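PDB 6GMP: parvulin 42 from Trypanosoma brucei brucei, which probably catalyses the cis-trans isomerisation of peptidyl-prolyl bonds through its parvulin-type PPIase domain, the part of the protein described here. Local coordinates for residues 8-12 with 62-66; 57-62 with 116-120. All coordinates share one frame. Residues are numbered along the deposited sequence.

Contact 1: residues 8-12 with 62-66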
ATOM      1  N   PHE A   8       0.979   5.262  -9.687  1.00 23.88           N
ATOM      2  CA  PHE A   8       0.574   4.332  -8.646  1.00 23.25           C
ATOM      3  C   PHE A   8       0.023   5.033  -7.419  1.00 23.02           C
ATOM      4  O   PHE A   8       0.374   6.183  -7.135  1.00 22.68           O
ATOM      5  CB  PHE A   8       1.752   3.456  -8.217  1.00 24.69           C
ATOM      6  CG  PHE A   8       2.332   2.634  -9.324  1.00 25.30           C
ATOM      7  CD1 PHE A   8       1.715   1.469  -9.753  1.00 23.09           C
ATOM      8  CD2 PHE A   8       3.515   3.026  -9.923  1.00 29.13           C
ATOM      9  CE1 PHE A   8       2.276   0.709 -10.767  1.00 24.50           C
ATOM     10  CE2 PHE A   8       4.080   2.279 -10.940  1.00 32.04           C
ATOM     11  CZ  PHE A   8       3.457   1.118 -11.367  1.00 27.29           C
ATOM     12  N   TYR A   9      -0.843   4.310  -6.710  1.00 21.29           N
ATOM     13  CA  TYR A   9      -1.201   4.605  -5.328  1.00 20.19           C
ATOM     14  C   TYR A   9      -0.799   3.391  -4.499  1.00 20.35           C
ATOM     15  O   TYR A   9      -0.613   2.304  -5.040  1.00 20.58           O
ATOM     16  CB  TYR A   9      -2.712   4.786  -5.161  1.00 21.37           C
ATOM     17  CG  TYR A   9      -3.278   6.123  -5.559  1.00 21.54           C
ATOM     18  CD1 TYR A   9      -3.122   6.622  -6.843  1.00 22.53           C
ATOM     19  CD2 TYR A   9      -3.995   6.887  -4.638  1.00 22.18           C
ATOM     20  CE1 TYR A   9      -3.657   7.844  -7.199  1.00 25.36           C
ATOM     21  CE2 TYR A   9      -4.528   8.109  -4.985  1.00 22.42           C
ATOM     22  CZ  TYR A   9      -4.356   8.584  -6.264  1.00 24.56           C
ATOM     23  OH  TYR A   9      -4.893   9.803  -6.601  1.00 28.24           O
ATOM     24  N   HIS A  10      -0.681   3.554  -3.186  1.00 20.63           N
ATOM     25  CA  HIS A  10      -0.516   2.371  -2.341  1.00 18.48           C
ATOM     26  C   HIS A  10      -1.182   2.509  -0.980  1.00 18.68           C
ATOM     27  O   HIS A  10      -1.510   3.612  -0.534  1.00 20.44           O
ATOM     28  CB  HIS A  10       0.960   1.926  -2.221  1.00 18.99           C
ATOM     29  CG  HIS A  10       1.782   2.700  -1.235  1.00 18.08           C
ATOM     30  ND1 HIS A  10       2.938   2.190  -0.690  1.00 21.20           N
ATOM     31  CD2 HIS A  10       1.634   3.939  -0.708  1.00 21.25           C
ATOM     32  CE1 HIS A  10       3.467   3.073   0.136  1.00 20.62           C
ATOM     33  NE2 HIS A  10       2.698   4.144   0.144  1.00 20.28           N
ATOM     34  N   VAL A  11      -1.431   1.351  -0.380  1.00 18.69           N
ATOM     35  CA  VAL A  11      -1.743   1.220   1.032  1.00 17.69           C
ATOM     36  C   VAL A  11      -0.511   0.614   1.680  1.00 18.78           C
ATOM     37  O   VAL A  11       0.047  -0.362   1.159  1.00 19.20           O
ATOM     38  CB  VAL A  11      -2.899   0.226   1.261  1.00 17.75           C
ATOM     39  CG1 VAL A  11      -3.094  -0.060   2.752  1.00 23.03           C
ATOM     40  CG2 VAL A  11      -4.182   0.745   0.674  1.00 19.36           C
ATOM     41  N   LEU A  12      -0.105   1.166   2.821  1.00 18.43           N
ATOM     42  CA  LEU A  12       1.028   0.634   3.581  1.00 16.82           C
ATOM     43  C   LEU A  12       0.577   0.205   4.971  1.00 15.80           C
ATOM     44  O   LEU A  12       0.005   0.993   5.713  1.00 18.67           O
ATOM     45  CB  LEU A  12       2.143   1.676   3.712  1.00 18.38           C
ATOM     46  CG  LEU A  12       3.409   1.196   4.417  1.00 19.04           C
ATOM     47  CD1 LEU A  12       4.145   0.137   3.622  1.00 20.06           C
ATOM     48  CD2 LEU A  12       4.345   2.364   4.688  1.00 22.24           C
ATOM     49  N   PHE A  62     -10.103   2.085  -4.294  1.00 19.84           N
ATOM     50  CA  PHE A  62      -8.815   1.912  -3.664  1.00 20.07           C
ATOM     51  C   PHE A  62      -8.556   2.934  -2.550  1.00 20.45           C
ATOM     52  O   PHE A  62      -8.004   2.600  -1.500  1.00 18.84           O
ATOM     53  CB  PHE A  62      -7.681   1.975  -4.687  1.00 20.66           C
ATOM     54  CG  PHE A  62      -6.370   1.503  -4.124  1.00 18.50           C
ATOM     55  CD1 PHE A  62      -6.176   0.153  -3.860  1.00 21.72           C
ATOM     56  CD2 PHE A  62      -5.365   2.395  -3.787  1.00 18.40           C
ATOM     57  CE1 PHE A  62      -5.002  -0.304  -3.307  1.00 20.08           C
ATOM     58  CE2 PHE A  62      -4.178   1.940  -3.228  1.00 17.61           C
ATOM     59  CZ  PHE A  62      -3.996   0.584  -3.000  1.00 19.52           C
ATOM     60  N   VAL A  63      -8.952   4.178  -2.793  1.00 19.86           N
ATOM     61  CA  VAL A  63      -8.770   5.251  -1.824  1.00 19.12           C
ATOM     62  C   VAL A  63      -9.534   4.937  -0.534  1.00 19.43           C
ATOM     63  O   VAL A  63      -9.100   5.307   0.552  1.00 19.87           O
ATOM     64  CB  VAL A  63      -9.196   6.578  -2.452  1.00 21.68           C
ATOM     65  CG1 VAL A  63      -9.427   7.638  -1.391  1.00 24.55           C
ATOM     66  CG2 VAL A  63      -8.137   7.019  -3.466  1.00 22.85           C
ATOM     67  N   GLN A  64     -10.650   4.224  -0.648  1.00 20.08           N
ATOM     68  CA  GLN A  64     -11.377   3.793   0.544  1.00 21.54           C
ATOM     69  C   GLN A  64     -10.487   2.977   1.476  1.00 18.10           C
ATOM     70  O   GLN A  64     -10.460   3.215   2.685  1.00 18.33           O
ATOM     71  CB  GLN A  64     -12.606   2.979   0.174  1.00 22.03           C
ATOM     72  CG  GLN A  64     -13.477   2.600   1.371  1.00 24.42           C
ATOM     73  CD  GLN A  64     -14.060   3.810   2.063  1.00 30.65           C
ATOM     74  OE1 GLN A  64     -14.628   4.692   1.419  1.00 29.40           O
ATOM     75  NE2 GLN A  64     -13.912   3.868   3.383  1.00 34.09           N
ATOM     76  N   VAL A  65      -9.736   2.028   0.930  1.00 18.12           N
ATOM     77  CA  VAL A  65      -8.898   1.216   1.787  0.59 17.60           C
ATOM     78  C   VAL A  65      -7.678   2.003   2.266  1.00 18.47           C
ATOM     79  O   VAL A  65      -7.216   1.792   3.378  1.00 18.44           O
ATOM     80  CB  VAL A  65      -8.512  -0.137   1.158  0.59 20.87           C
ATOM     81  CG1 VAL A  65      -9.763  -1.012   1.015  0.59 19.00           C
ATOM     82  CG2 VAL A  65      -7.830   0.038  -0.171  0.59 23.30           C
ATOM     83  N   VAL A  66      -7.183   2.955   1.477  1.00 16.82           N
ATOM     84  CA  VAL A  66      -6.124   3.848   1.948  1.00 17.18           C
ATOM     85  C   VAL A  66      -6.608   4.631   3.170  1.00 18.01           C
ATOM     86  O   VAL A  66      -5.935   4.700   4.204  1.00 17.80           O
ATOM     87  CB  VAL A  66      -5.683   4.849   0.849  1.00 17.41           C
ATOM     88  CG1 VAL A  66      -4.701   5.862   1.419  1.00 18.33           C
ATOM     89  CG2 VAL A  66      -5.080   4.124  -0.377  1.00 18.83           C
TER

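Contact 2: residues 57-62 with 116-120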
ATOM      1  N   TRP A  57     -10.134  -2.240  -9.774  1.00 25.83           N
ATOM      2  CA  TRP A  57     -10.764  -1.349  -8.817  1.00 22.49           C
ATOM      3  C   TRP A  57     -10.813   0.044  -9.405  1.00 25.83           C
ATOM      4  O   TRP A  57      -9.913   0.448 -10.147  1.00 25.40           O
ATOM      5  CB  TRP A  57      -9.974  -1.264  -7.523  1.00 24.09           C
ATOM      6  CG  TRP A  57      -9.754  -2.522  -6.729  1.00 23.81           C
ATOM      7  CD1 TRP A  57      -9.575  -3.804  -7.191  1.00 24.73           C
ATOM      8  CD2 TRP A  57      -9.665  -2.590  -5.315  1.00 21.15           C
ATOM      9  NE1 TRP A  57      -9.368  -4.659  -6.128  1.00 25.06           N
ATOM     10  CE2 TRP A  57      -9.418  -3.935  -4.964  1.00 21.57           C
ATOM     11  CE3 TRP A  57      -9.741  -1.630  -4.305  1.00 21.78           C
ATOM     12  CZ2 TRP A  57      -9.270  -4.343  -3.642  1.00 22.78           C
ATOM     13  CZ3 TRP A  57      -9.596  -2.033  -2.998  1.00 22.44           C
ATOM     14  CH2 TRP A  57      -9.364  -3.381  -2.676  1.00 26.39           C
ATOM     15  N   SER A  58     -11.841   0.802  -9.054  1.00 24.13           N
ATOM     16  CA  SER A  58     -11.843   2.216  -9.369  1.00 24.44           C
ATOM     17  C   SER A  58     -10.903   2.923  -8.400  1.00 23.68           C
ATOM     18  O   SER A  58     -10.528   2.373  -7.362  1.00 22.68           O
ATOM     19  CB  SER A  58     -13.242   2.796  -9.223  1.00 26.79           C
ATOM     20  OG  SER A  58     -13.620   2.801  -7.855  1.00 27.85           O
ATOM     21  N   LEU A  59     -10.529   4.154  -8.728  1.00 26.29           N
ATOM     22  CA  LEU A  59      -9.696   4.934  -7.824  1.00 25.64           C
ATOM     23  C   LEU A  59     -10.408   5.127  -6.491  1.00 25.49           C
ATOM     24  O   LEU A  59      -9.799   4.947  -5.452  1.00 22.23           O
ATOM     25  CB  LEU A  59      -9.325   6.285  -8.436  1.00 28.07           C
ATOM     26  CG  LEU A  59      -8.467   7.173  -7.529  1.00 29.45           C
ATOM     27  CD1 LEU A  59      -7.182   6.481  -7.097  1.00 31.19           C
ATOM     28  CD2 LEU A  59      -8.137   8.469  -8.242  1.00 37.49           C
ATOM     29  N   ASP A  60     -11.696   5.463  -6.532  1.00 25.36           N
ATOM     30  CA  ASP A  60     -12.464   5.673  -5.309  0.62 27.39           C
ATOM     31  C   ASP A  60     -12.445   4.419  -4.438  1.00 22.83           C
ATOM     32  O   ASP A  60     -12.279   4.498  -3.223  1.00 23.67           O
ATOM     33  CB  ASP A  60     -13.906   6.070  -5.637  0.62 29.96           C
ATOM     34  CG  ASP A  60     -14.002   7.432  -6.307  0.62 36.93           C
ATOM     35  OD1 ASP A  60     -13.094   8.266  -6.108  0.62 37.19           O
ATOM     36  OD2 ASP A  60     -14.989   7.675  -7.033  0.62 44.04           O
ATOM     37  N   GLU A  61     -12.605   3.253  -5.054  1.00 24.03           N
ATOM     38  CA  GLU A  61     -12.540   1.998  -4.299  1.00 22.83           C
ATOM     39  C   GLU A  61     -11.191   1.782  -3.604  1.00 21.09           C
ATOM     40  O   GLU A  61     -11.119   1.348  -2.446  1.00 21.80           O
ATOM     41  CB  GLU A  61     -12.846   0.818  -5.211  1.00 22.02           C
ATOM     42  CG  GLU A  61     -14.337   0.667  -5.506  1.00 25.80           C
ATOM     43  CD  GLU A  61     -14.645  -0.267  -6.665  1.00 28.57           C
ATOM     44  OE1 GLU A  61     -13.707  -0.655  -7.395  1.00 28.57           O
ATOM     45  OE2 GLU A  61     -15.837  -0.612  -6.857  1.00 31.93           O
ATOM     46  N   PHE A  62     -10.103   2.085  -4.294  1.00 19.84           N
ATOM     47  CA  PHE A  62      -8.815   1.912  -3.664  1.00 20.07           C
ATOM     48  C   PHE A  62      -8.556   2.934  -2.550  1.00 20.45           C
ATOM     49  O   PHE A  62      -8.004   2.600  -1.500  1.00 18.84           O
ATOM     50  CB  PHE A  62      -7.681   1.975  -4.687  1.00 20.66           C
ATOM     51  CG  PHE A  62      -6.370   1.503  -4.124  1.00 18.50           C
ATOM     52  CD1 PHE A  62      -6.176   0.153  -3.860  1.00 21.72           C
ATOM     53  CD2 PHE A  62      -5.365   2.395  -3.787  1.00 18.40           C
ATOM     54  CE1 PHE A  62      -5.002  -0.304  -3.307  1.00 20.08           C
ATOM     55  CE2 PHE A  62      -4.178   1.940  -3.228  1.00 17.61           C
ATOM     56  CZ  PHE A  62      -3.996   0.584  -3.000  1.00 19.52           C
ATOM     57  N   HIS A 116       2.789  -3.601   1.458  1.00 19.55           N
ATOM     58  CA  HIS A 116       2.061  -2.734   0.533  1.00 18.41           C
ATOM     59  C   HIS A 116       0.965  -3.452  -0.238  1.00 19.31           C
ATOM     60  O   HIS A 116       1.112  -4.620  -0.586  1.00 21.08           O
ATOM     61  CB  HIS A 116       3.002  -2.167  -0.536  1.00 18.51           C
ATOM     62  CG  HIS A 116       4.253  -1.540  -0.014  1.00 20.17           C
ATOM     63  ND1 HIS A 116       4.511  -0.195  -0.142  1.00 21.88           N
ATOM     64  CD2 HIS A 116       5.357  -2.080   0.553  1.00 21.86           C
ATOM     65  CE1 HIS A 116       5.702   0.075   0.361  1.00 23.06           C
ATOM     66  NE2 HIS A 116       6.243  -1.054   0.781  1.00 22.98           N
ATOM     67  N   LEU A 117      -0.101  -2.718  -0.545  1.00 19.35           N
ATOM     68  CA  LEU A 117      -0.975  -3.064  -1.661  1.00 20.57           C
ATOM     69  C   LEU A 117      -0.751  -1.952  -2.656  1.00 19.93           C
ATOM     70  O   LEU A 117      -0.877  -0.788  -2.300  1.00 19.25           O
ATOM     71  CB  LEU A 117      -2.445  -3.072  -1.240  1.00 20.54           C
ATOM     72  CG  LEU A 117      -2.843  -4.065  -0.143  1.00 21.42           C
ATOM     73  CD1 LEU A 117      -4.337  -3.937   0.168  1.00 23.41           C
ATOM     74  CD2 LEU A 117      -2.517  -5.489  -0.485  1.00 22.43           C
ATOM     75  N   ILE A 118      -0.409  -2.310  -3.890  1.00 21.46           N
ATOM     76  CA  ILE A 118      -0.101  -1.331  -4.926  1.00 20.27           C
ATOM     77  C   ILE A 118      -1.208  -1.308  -5.965  1.00 20.46           C
ATOM     78  O   ILE A 118      -1.663  -2.353  -6.408  1.00 21.58           O
ATOM     79  CB  ILE A 118       1.256  -1.634  -5.610  1.00 21.63           C
ATOM     80  CG1 ILE A 118       2.355  -1.701  -4.554  1.00 22.01           C
ATOM     81  CG2 ILE A 118       1.584  -0.560  -6.629  1.00 21.84           C
ATOM     82  CD1 ILE A 118       3.658  -2.216  -5.056  1.00 24.36           C
ATOM     83  N   TYR A 119      -1.625  -0.102  -6.341  1.00 20.28           N
ATOM     84  CA  TYR A 119      -2.684   0.104  -7.313  1.00 21.82           C
ATOM     85  C   TYR A 119      -2.148   0.895  -8.501  1.00 21.57           C
ATOM     86  O   TYR A 119      -1.526   1.943  -8.332  1.00 21.95           O
ATOM     87  CB  TYR A 119      -3.835   0.868  -6.656  1.00 18.64           C
ATOM     88  CG  TYR A 119      -4.952   1.275  -7.584  1.00 20.75           C
ATOM     89  CD1 TYR A 119      -5.765   0.331  -8.198  1.00 21.93           C
ATOM     90  CD2 TYR A 119      -5.230   2.617  -7.811  1.00 22.41           C
ATOM     91  CE1 TYR A 119      -6.797   0.708  -9.024  1.00 23.55           C
ATOM     92  CE2 TYR A 119      -6.263   3.005  -8.635  1.00 23.70           C
ATOM     93  CZ  TYR A 119      -7.051   2.046  -9.240  1.00 23.82           C
ATOM     94  OH  TYR A 119      -8.081   2.433 -10.060  1.00 28.09           O
ATOM     95  N   ARG A 120      -2.396   0.394  -9.701  1.00 23.24           N
ATOM     96  CA  ARG A 120      -2.053   1.137 -10.907  1.00 23.19           C
ATOM     97  C   ARG A 120      -3.265   1.933 -11.385  1.00 24.72           C
ATOM     98  O   ARG A 120      -4.307   1.360 -11.747  1.00 27.48           O
ATOM     99  CB  ARG A 120      -1.577   0.200 -12.014  1.00 26.21           C
ATOM    100  CG  ARG A 120      -1.167   0.954 -13.257  1.00 27.65           C
ATOM    101  CD  ARG A 120      -0.636   0.036 -14.318  1.00 29.75           C
ATOM    102  NE  ARG A 120      -0.471   0.749 -15.575  1.00 32.88           N
ATOM    103  CZ  ARG A 120      -0.119   0.180 -16.720  1.00 35.66           C
ATOM    104  NH1 ARG A 120       0.118  -1.126 -16.780  1.00 38.11           N
ATOM    105  NH2 ARG A 120      -0.001   0.928 -17.801  1.00 40.70           N
TER

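Contact 1: residues 8-12 with 62-66
Apolar side-chain packing accounts for most of this contact, in which the helix segment 62-66 lies against one face of the strand segment 8-12. Val11 is the meeting point: its CG2 methyl touches three helix residues at once, 3.7 Å from CZ of Phe62, 3.8 Å from CG2 of Val65 and 3.7 Å from CG2 of Val66. Further back along the strand, Tyr9 directs its CA-to-CB bond toward the helix and brings CB to 3.7 Å from CE2 of Phe62, while its ring reaches Val63, CE2 to CG2 at 4.1 Å.

The sheet thus gains a helical cover, as in the parvulin fold, where an antiparallel sheet is flanked by helices and strand 6-13 is one of its two central strands. The axes of the two segments run 34° apart and approach to 8.1 Å. They converge toward their C-terminal ends: the CA atoms of Tyr9 and Phe62 are 8.2 Å apart, those of Val11 and Val66 only 5.2 Å, which small valine side chains permit.

Backbone atoms take part as well, though no hydrogen bond crosses the interface. The edge of the Phe62 ring meets the carbonyl carbon of His10, CE2 to C at 3.8 Å, and His10 O lies 3.6 Å from Val66 CG2. The side chain of His10 starts out on the other face of the sheet, where its ND1 is probably hydrogen-bonded to ND1 of His116.

Contact 2: residues 57-62 with 116-120
A capping box opens helix 59-69, and in this contact Tyr119 of the neighbouring sheet meets both the residue before the helix cap and the first turn. Ser58 is the N-cap residue: its OG accepts a hydrogen bond from Glu61 N at 3.0 Å, and Glu61 OE1 accepts in turn from Ser58 N at 2.9 Å. These reciprocal bonds satisfy two amides at the start of the helix. Just before them, the carbonyl of Trp57 points to the strand segment 116-120 and takes a hydrogen bond from the Tyr119 hydroxyl, OH to O at 2.7 Å, the one hydrogen bond across the interface.

Strand 114-120 is a central strand of the antiparallel sheet of the parvulin fold, and Tyr119 extends from the face that helix 59-69 packs on. Its ring runs between Trp57 and Leu59, with Trp57 CB 4.0 Å from CE1 of Tyr119 and Leu59 CD1 3.9 Å from its CE2.

Phe62, one turn into the helix, pairs with the same tyrosine. The two ring planes are inclined by only 16°, but they are offset laterally, centroids 5.0 Å apart, so that little of one ring lies over the other; each ring instead receives the other residue's CB over its face. Tyr119 CB stands 3.4 Å from the Phe62 centroid and Phe62 CB 4.1 Å from the Tyr119 centroid, a reciprocal pair of CH-pi contacts. Beyond the tyrosine, the Phe62 ring turns its edge to the strand backbone, CZ lying 3.5 Å from Leu117 O, and CE1 approaches Leu117 CB at 4.3 Å.

In the fold
Contacts 1 and 2 illustrate one helix packing across two adjacent strands. Their centres are about 5 Å apart, and Phe62 belongs to both, its ring meeting residues of each strand. Beneath it the strands are joined directly in antiparallel fashion, with Val11 O 2.9 Å from Leu117 N, a probable hydrogen bond. On the other face of the sheet the ND1 atoms of His10 and His116 lie 2.9 Å apart. Paired histidines on these central strands are a hallmark of the parvulin active site, so contacts 1 and 2 probably pack the sheet from the side opposite the catalytic region.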